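Local coordinates for diphosphomevalonate decarboxylase, putative (Trypanosoma brucei, PDB 2HKE), which probably catalyses the ATP-dependent decarboxylation of (R)-5-diphosphomevalonate to isopentenyl diphosphate, a precursor of sterols and other isoprenoids, at residues 12-17 / 289-294; 16-21 / 245-250; 210-215 / 251-256. The protein carries 1 engineered substitution. All coordinates share one frame; numbering follows the deposited sequence.

Contact 1 of 3, residues 12-17 / 289-294; sequences INIAFI and AYTFDA
Segments 12-17 and 289-294 meet without a direct hydrogen bond; their nearest CA atoms, those of Ala15 and Asp293, are 7.4 Å apart. Side chains and one water bridge the two segments. Ile14 and Thr291 meet tip to tip, with Ile14 CG1 3.7 Å from Thr291 CG2. CG1 of Ile14 is anti to the backbone N (chi1 -179°), and the turn at chi2 carries CD1 past Asp293, 3.9 Å from its CB. Thr291 OG1 is also anti to its N, so its methyl takes the crowded position and faces the isoleucine. The hydroxyl donates to a water 2.6 Å away, and this water donates to Phe16 O at 2.7 Å. Thr291 OG1 also binds Lys18 NZ, which makes a salt bridge with Asp293 OD1 and hydrogen bonds with Ala15 O and Phe292 O. The contact joins the two domains of this GHMP-superfamily enzyme. Strand 5-15 pairs with 36-40 in the N-terminal domain. Strand 288-291 edges the C-terminal sheet, whose Phe299 on strand 298-303 touches both Ile14 and Thr291, and helices 237-256 and 267-283 pack against Tyr290 and Phe292.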
# COMPACT_ATOMS: atom_id res chain seq x y z
N ILE A 12 5.96 0.79 -0.28
CA ILE A 12 4.48 0.75 -0.21
C ILE A 12 4.02 -0.50 0.52
O ILE A 12 4.78 -1.40 0.81
CB ILE A 12 3.84 0.84 -1.63
CG1 ILE A 12 4.30 -0.29 -2.54
CG2 ILE A 12 4.15 2.21 -2.26
CD1 ILE A 12 3.54 -0.33 -3.84
N ASN A 13 2.71 -0.60 0.76
CA ASN A 13 2.13 -1.80 1.29
C ASN A 13 0.81 -2.03 0.58
O ASN A 13 0.27 -1.10 -0.10
CB ASN A 13 1.92 -1.69 2.82
CG ASN A 13 0.88 -0.68 3.22
OD1 ASN A 13 -0.30 -0.96 3.16
ND2 ASN A 13 1.31 0.52 3.63
N ILE A 14 0.32 -3.25 0.66
CA ILE A 14 -0.97 -3.59 0.06
C ILE A 14 -1.90 -4.17 1.10
O ILE A 14 -1.62 -5.21 1.66
CB ILE A 14 -0.85 -4.51 -1.19
CG1 ILE A 14 -2.24 -4.82 -1.80
CG2 ILE A 14 -0.10 -5.84 -0.86
CD1 ILE A 14 -2.92 -3.52 -2.36
N ALA A 15 -3.03 -3.48 1.34
CA ALA A 15 -4.04 -3.98 2.26
C ALA A 15 -4.79 -5.15 1.64
O ALA A 15 -5.30 -5.02 0.52
CB ALA A 15 -5.05 -2.93 2.62
N PHE A 16 -4.87 -6.26 2.36
CA PHE A 16 -5.79 -7.35 1.95
C PHE A 16 -7.11 -7.30 2.73
O PHE A 16 -8.10 -7.85 2.25
CB PHE A 16 -5.13 -8.70 2.00
CG PHE A 16 -4.47 -8.99 3.30
CD1 PHE A 16 -5.20 -9.58 4.29
CD2 PHE A 16 -3.15 -8.68 3.53
CE1 PHE A 16 -4.65 -9.83 5.53
CE2 PHE A 16 -2.59 -8.93 4.81
CZ PHE A 16 -3.35 -9.53 5.77
N ILE A 17 -7.10 -6.69 3.94
CA ILE A 17 -8.29 -6.31 4.66
C ILE A 17 -8.31 -4.80 4.60
O ILE A 17 -7.40 -4.10 5.07
CB ILE A 17 -8.40 -6.90 6.08
CG1 ILE A 17 -8.59 -8.44 5.95
CG2 ILE A 17 -9.62 -6.22 6.83
CD1 ILE A 17 -8.41 -9.14 7.26
N ALA A 289 -4.31 -15.24 -5.85
CA ALA A 289 -5.28 -14.30 -5.34
C ALA A 289 -5.06 -12.95 -5.95
O ALA A 289 -3.91 -12.56 -6.23
CB ALA A 289 -5.18 -14.16 -3.79
N TYR A 290 -6.16 -12.22 -6.18
CA TYR A 290 -6.13 -10.81 -6.63
C TYR A 290 -6.57 -9.91 -5.46
O TYR A 290 -7.32 -10.33 -4.57
CB TYR A 290 -7.03 -10.58 -7.84
CG TYR A 290 -8.48 -10.91 -7.61
CD1 TYR A 290 -9.31 -10.03 -6.87
CD2 TYR A 290 -9.02 -12.12 -8.07
CE1 TYR A 290 -10.65 -10.40 -6.61
CE2 TYR A 290 -10.34 -12.46 -7.84
CZ TYR A 290 -11.16 -11.59 -7.13
OH TYR A 290 -12.47 -11.98 -6.90
N THR A 291 -6.12 -8.66 -5.51
CA THR A 291 -6.75 -7.60 -4.77
C THR A 291 -6.56 -6.30 -5.53
O THR A 291 -5.53 -6.09 -6.13
CB THR A 291 -6.29 -7.52 -3.32
OG1 THR A 291 -7.17 -6.65 -2.62
CG2 THR A 291 -4.87 -6.96 -3.18
N PHE A 292 -7.60 -5.47 -5.51
CA PHE A 292 -7.58 -4.12 -6.01
C PHE A 292 -7.75 -3.16 -4.84
O PHE A 292 -8.52 -3.46 -3.93
CB PHE A 292 -8.73 -3.89 -7.04
CG PHE A 292 -8.60 -4.77 -8.26
CD1 PHE A 292 -8.98 -6.09 -8.19
CD2 PHE A 292 -8.06 -4.29 -9.46
CE1 PHE A 292 -8.87 -6.92 -9.27
CE2 PHE A 292 -7.93 -5.12 -10.53
CZ PHE A 292 -8.31 -6.44 -10.45
N ASP A 293 -7.08 -2.02 -4.90
CA ASP A 293 -7.14 -1.01 -3.82
C ASP A 293 -7.51 0.40 -4.35
O ASP A 293 -6.70 1.31 -4.39
CB ASP A 293 -5.78 -0.99 -3.10
CG ASP A 293 -5.90 -0.74 -1.56
OD1 ASP A 293 -6.73 -1.37 -0.87
OD2 ASP A 293 -5.15 0.14 -1.05
N ALA A 294 -8.73 0.63 -4.75
CA ALA A 294 -9.11 2.02 -5.15
C ALA A 294 -8.38 2.48 -6.41
O ALA A 294 -7.96 3.63 -6.57
CB ALA A 294 -8.93 3.08 -4.00
O HOH W 1 -8.07 -7.76 -0.47

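Contact 2 of 3, residues 16-21 / 245-250; sequences FIKYWG and MLESDD. With SO4 (sulfate ion), chain C.
This is a buried polar contact between the domains, in which a glutamate on helix 237-256 holds the backbone of the loop that follows strand 5-15. The one hydrogen bond between the segments runs from Lys18 N to Glu247 OE1, 2.8 Å long and nearly straight at 165°. It uses the anti lone pair of OE1, on the side away from OE2. The glutamate is folded to get there: CG is anti to the carbonyl carbon, and the chain bends at chi2 (-72°). The fit is tight, with Phe16 O only 3.0 Å from Glu247 CB. Ile17 crosses the glutamate obliquely, its CG2 3.6 Å from OE1. OE2 makes salt bridges with Arg216 and Arg224, which would probably keep this buried carboxylate ionised. Lys18 slides past Glu247 in the opposite direction. Its CG, anti to the carbonyl carbon (chi1 -53°), lies 3.8 Å from Glu247 OE1; the bend at chi2 then carries NZ to a salt bridge with Asp293. Tyr19 points away from the helix. Its OH donates to O4 of a sulfate at 2.6 Å, with O4 at the ring edge and in the ring plane. Lys22, Arg77, Ser144, Gly145 and Thr200 also bind the sulfate, which probably came from the crystallisation liquor; such an anion pocket is consistent with a place for a substrate phosphate. At the turn in the chain, Phe16 and Ile17 form a classic beta bulge opposite Phe37 of strand 36-40. Ile17 also packs on Met225 and Ala228 of helix 213-234, and Ser248 faces strand 288-291.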
# COMPACT_ATOMS: atom_id res chain seq x y z
N PHE A 16 -4.87 -6.26 2.36
CA PHE A 16 -5.79 -7.35 1.95
C PHE A 16 -7.11 -7.30 2.73
O PHE A 16 -8.10 -7.85 2.25
CB PHE A 16 -5.13 -8.70 2.00
CG PHE A 16 -4.47 -8.99 3.30
CD1 PHE A 16 -5.20 -9.58 4.29
CD2 PHE A 16 -3.15 -8.68 3.53
CE1 PHE A 16 -4.65 -9.83 5.53
CE2 PHE A 16 -2.59 -8.93 4.81
CZ PHE A 16 -3.35 -9.53 5.77
N ILE A 17 -7.10 -6.69 3.94
CA ILE A 17 -8.29 -6.31 4.66
C ILE A 17 -8.31 -4.80 4.60
O ILE A 17 -7.40 -4.10 5.07
CB ILE A 17 -8.40 -6.90 6.08
CG1 ILE A 17 -8.59 -8.44 5.95
CG2 ILE A 17 -9.62 -6.22 6.83
CD1 ILE A 17 -8.41 -9.14 7.26
N LYS A 18 -9.31 -4.29 3.92
CA LYS A 18 -9.30 -2.90 3.48
C LYS A 18 -9.61 -1.79 4.49
O LYS A 18 -10.53 -1.89 5.28
CB LYS A 18 -10.26 -2.77 2.32
CG LYS A 18 -10.01 -3.77 1.17
CD LYS A 18 -8.67 -3.49 0.52
CE LYS A 18 -8.44 -4.32 -0.74
NZ LYS A 18 -7.10 -4.01 -1.40
N TYR A 19 -8.85 -0.70 4.36
CA TYR A 19 -9.17 0.57 4.98
C TYR A 19 -10.11 1.32 4.00
O TYR A 19 -9.73 1.61 2.90
CB TYR A 19 -7.88 1.35 5.20
CG TYR A 19 -7.99 2.86 5.41
CD1 TYR A 19 -8.90 3.39 6.32
CD2 TYR A 19 -7.13 3.74 4.74
CE1 TYR A 19 -8.99 4.76 6.51
CE2 TYR A 19 -7.18 5.10 4.96
CZ TYR A 19 -8.12 5.61 5.80
OH TYR A 19 -8.15 6.95 6.02
N TRP A 20 -11.34 1.62 4.42
CA TRP A 20 -12.24 2.40 3.62
C TRP A 20 -13.26 3.00 4.55
O TRP A 20 -14.24 2.38 4.89
CB TRP A 20 -12.90 1.56 2.53
CG TRP A 20 -13.55 2.37 1.45
CD1 TRP A 20 -14.88 2.50 1.20
CD2 TRP A 20 -12.88 3.07 0.43
NE1 TRP A 20 -15.09 3.31 0.10
CE2 TRP A 20 -13.87 3.66 -0.40
CE3 TRP A 20 -11.53 3.30 0.13
CZ2 TRP A 20 -13.54 4.46 -1.48
CZ3 TRP A 20 -11.23 4.13 -0.95
CH2 TRP A 20 -12.23 4.69 -1.73
N GLY A 21 -12.96 4.21 5.03
CA GLY A 21 -13.79 4.97 5.92
C GLY A 21 -13.11 5.44 7.19
O GLY A 21 -12.48 4.63 7.92
N MET A 245 -9.59 -11.98 -1.76
CA MET A 245 -10.48 -11.80 -2.89
C MET A 245 -11.87 -11.36 -2.42
O MET A 245 -12.53 -10.58 -3.08
CB MET A 245 -10.57 -13.08 -3.72
CG MET A 245 -9.26 -13.31 -4.49
SD MET A 245 -9.18 -14.67 -5.61
CE MET A 245 -9.02 -16.05 -4.48
N LEU A 246 -12.32 -11.86 -1.28
CA LEU A 246 -13.62 -11.42 -0.73
C LEU A 246 -13.57 -9.96 -0.37
O LEU A 246 -14.46 -9.21 -0.68
CB LEU A 246 -13.96 -12.19 0.54
CG LEU A 246 -14.42 -13.62 0.32
CD1 LEU A 246 -14.44 -14.37 1.68
CD2 LEU A 246 -15.80 -13.62 -0.35
N GLU A 247 -12.47 -9.53 0.21
CA GLU A 247 -12.31 -8.14 0.60
C GLU A 247 -12.24 -7.23 -0.60
O GLU A 247 -12.86 -6.15 -0.65
CB GLU A 247 -11.03 -8.01 1.43
CG GLU A 247 -11.22 -8.33 2.90
CD GLU A 247 -12.00 -7.24 3.62
OE1 GLU A 247 -11.48 -6.10 3.72
OE2 GLU A 247 -13.17 -7.50 4.02
N SER A 248 -11.49 -7.64 -1.61
CA SER A 248 -11.40 -6.88 -2.85
C SER A 248 -12.74 -6.75 -3.51
O SER A 248 -13.14 -5.67 -3.94
CB SER A 248 -10.44 -7.59 -3.78
OG SER A 248 -10.27 -6.86 -4.99
N ASP A 249 -13.45 -7.88 -3.62
CA ASP A 249 -14.80 -7.84 -4.20
C ASP A 249 -15.70 -6.87 -3.44
O ASP A 249 -16.45 -6.07 -4.07
CB ASP A 249 -15.44 -9.24 -4.19
CG ASP A 249 -14.78 -10.22 -5.11
OD1 ASP A 249 -13.99 -9.86 -6.01
OD2 ASP A 249 -15.12 -11.43 -4.97
N ASP A 250 -15.63 -6.93 -2.11
CA ASP A 250 -16.50 -6.10 -1.27
C ASP A 250 -16.23 -4.60 -1.44
O ASP A 250 -17.18 -3.79 -1.51
CB ASP A 250 -16.44 -6.50 0.20
CG ASP A 250 -17.20 -7.79 0.54
OD1 ASP A 250 -17.91 -8.38 -0.31
OD2 ASP A 250 -17.10 -8.22 1.74
S SO4 C . -6.29 9.00 3.73
O1 SO4 C . -7.43 9.90 3.70
O2 SO4 C . -6.49 7.93 2.78
O3 SO4 C . -5.07 9.72 3.37
O4 SO4 C . -6.16 8.41 5.06

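Contact 3 of 3, residues 210-215 / 251-256; sequences SPLMKK and LQEICA
No aromatic ring joins these two segments, and the flat group is the carboxylate of Glu253. A methyl of Leu212 sits over one face of it, with CD1 3.6 Å from Glu253 CD and OE2 almost as near. The same CD1 is 3.6 Å from Glu253 CG, so the leucine covers the extended glutamate stem as well. The two side chains cross at about a right angle. Glu253 has CG anti to its backbone N (chi1 -167°), which, with the extended chain, brings the stem and carboxylate against Leu212. On the buried side Ile254 takes the weight of the contact. Leu212 CB lies 4.1 Å from Ile254 CG1. The bend at chi2 of Met213 brings SD to the isoleucine, 3.8 Å from Ile254 CD1, with CG2 equally close, and chi3 turns CE onward. Ser210 fixes the backbone that presents these side chains. Its OG, anti to the backbone N (chi1 172°), accepts from Leu212 N at 3.1 Å in a fairly straight bond (161°). This is an ST turn within a type I turn from Ser210 to Met213, and it leads the chain into helix 213-234. Ser210 OG is also hydrogen-bonded to Thr257 OG1, just past the end of helix 237-256. The serine OG lies 3.7 Å from Ile254 O, which Thr257 and Thr258 bind through their hydroxyls. The turn leading into helix 213-234, together with Met213, thus packs against the end of helix 237-256, as expected for successive helices that form a hairpin. Helix 199-209 closes the inner side, with Leu207 on Met213 and Ser206 on Ile254, and Trp20, in the loop after strand 5-15, touches Leu251, Ile254 and Cys255.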
# COMPACT_ATOMS: atom_id res chain seq x y z
N SER A 210 -23.35 4.13 1.04
CA SER A 210 -23.40 2.72 0.65
C SER A 210 -24.17 1.91 1.68
O SER A 210 -23.86 1.95 2.89
CB SER A 210 -22.01 2.09 0.48
OG SER A 210 -22.16 0.67 0.28
N PRO A 211 -25.18 1.15 1.22
CA PRO A 211 -25.91 0.38 2.23
C PRO A 211 -25.10 -0.75 2.80
O PRO A 211 -25.54 -1.38 3.75
CB PRO A 211 -27.12 -0.18 1.45
CG PRO A 211 -26.59 -0.33 0.09
CD PRO A 211 -25.76 0.95 -0.12
N LEU A 212 -23.91 -1.01 2.25
CA LEU A 212 -23.10 -2.17 2.68
C LEU A 212 -22.12 -1.93 3.83
O LEU A 212 -21.55 -2.89 4.39
CB LEU A 212 -22.35 -2.71 1.46
CG LEU A 212 -23.25 -3.03 0.27
CD1 LEU A 212 -22.41 -3.49 -0.88
CD2 LEU A 212 -24.32 -4.05 0.66
N MET A 213 -21.91 -0.68 4.19
CA MET A 213 -20.89 -0.30 5.16
C MET A 213 -21.21 -0.70 6.60
O MET A 213 -20.34 -1.11 7.34
CB MET A 213 -20.58 1.19 5.04
CG MET A 213 -19.85 1.51 3.75
SD MET A 213 -18.18 0.91 3.77
CE MET A 213 -17.48 2.18 4.87
N LYS A 214 -22.48 -0.61 7.02
CA LYS A 214 -22.82 -0.95 8.38
C LYS A 214 -22.43 -2.35 8.83
O LYS A 214 -21.85 -2.54 9.93
CB LYS A 214 -24.34 -0.76 8.59
CG LYS A 214 -24.82 -0.90 10.04
CD LYS A 214 -26.35 -0.80 10.06
CE LYS A 214 -26.94 -1.07 11.41
NZ LYS A 214 -26.66 0.09 12.33
N LYS A 215 -22.80 -3.34 8.01
CA LYS A 215 -22.54 -4.73 8.29
C LYS A 215 -21.04 -4.99 8.13
O LYS A 215 -20.47 -5.77 8.88
CB LYS A 215 -23.29 -5.67 7.35
CG LYS A 215 -23.10 -7.12 7.72
CD LYS A 215 -24.07 -8.05 6.96
CE LYS A 215 -23.33 -8.89 5.92
NZ LYS A 215 -23.42 -8.33 4.59
N LEU A 251 -14.96 -4.20 -1.53
CA LEU A 251 -14.66 -2.79 -1.74
C LEU A 251 -15.18 -2.32 -3.09
O LEU A 251 -15.74 -1.22 -3.21
CB LEU A 251 -13.16 -2.58 -1.65
CG LEU A 251 -12.65 -1.17 -1.91
CD1 LEU A 251 -13.36 -0.16 -0.98
CD2 LEU A 251 -11.12 -1.09 -1.69
N GLN A 252 -15.07 -3.17 -4.11
CA GLN A 252 -15.61 -2.78 -5.41
C GLN A 252 -17.16 -2.66 -5.31
O GLN A 252 -17.74 -1.74 -5.92
CB GLN A 252 -15.17 -3.72 -6.54
CG GLN A 252 -13.69 -3.49 -6.92
CD GLN A 252 -13.13 -4.51 -7.84
OE1 GLN A 252 -13.66 -5.65 -7.95
NE2 GLN A 252 -12.02 -4.16 -8.49
N GLU A 253 -17.80 -3.54 -4.57
CA GLU A 253 -19.26 -3.48 -4.42
C GLU A 253 -19.66 -2.27 -3.61
O GLU A 253 -20.70 -1.62 -3.90
CB GLU A 253 -19.82 -4.77 -3.85
CG GLU A 253 -21.34 -4.83 -3.99
CD GLU A 253 -21.99 -6.05 -3.32
OE1 GLU A 253 -21.26 -6.92 -2.78
OE2 GLU A 253 -23.26 -6.12 -3.32
N ILE A 254 -18.89 -1.97 -2.57
CA ILE A 254 -19.11 -0.74 -1.80
C ILE A 254 -19.06 0.48 -2.68
O ILE A 254 -19.95 1.34 -2.63
CB ILE A 254 -18.13 -0.62 -0.63
CG1 ILE A 254 -18.51 -1.64 0.45
CG2 ILE A 254 -18.21 0.78 -0.04
CD1 ILE A 254 -17.42 -1.97 1.43
N CYS A 255 -18.03 0.57 -3.50
CA CYS A 255 -17.89 1.69 -4.42
C CYS A 255 -19.08 1.74 -5.39
O CYS A 255 -19.60 2.81 -5.69
CB CYS A 255 -16.57 1.60 -5.14
SG CYS A 255 -15.20 2.11 -4.02
N ALA A 256 -19.50 0.59 -5.89
CA ALA A 256 -20.58 0.54 -6.89
C ALA A 256 -21.94 0.95 -6.29
O ALA A 256 -22.79 1.39 -7.03
CB ALA A 256 -20.70 -0.89 -7.48

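In the fold
From the N terminus, strand 5-15 runs into the first segments of contacts 1 and 2, which share Phe16 and Ile17. Contact 2 closes a loop from residues 16-21 to helix 237-256, and contact 1 closes a longer one to strand 288-291. Contact 3 lies wholly within the loop of contact 1. It crosses contact 2, because 210-215 comes before 245-250 and 251-256 after it. Contacts 2 and 3 use consecutive parts of helix 237-256, with centres about 10 Å apart, and Trp20 links them. Contacts 1 and 2 tie the N-terminal domain to the C-terminal one; contact 3 joins two helices of the C-terminal domain.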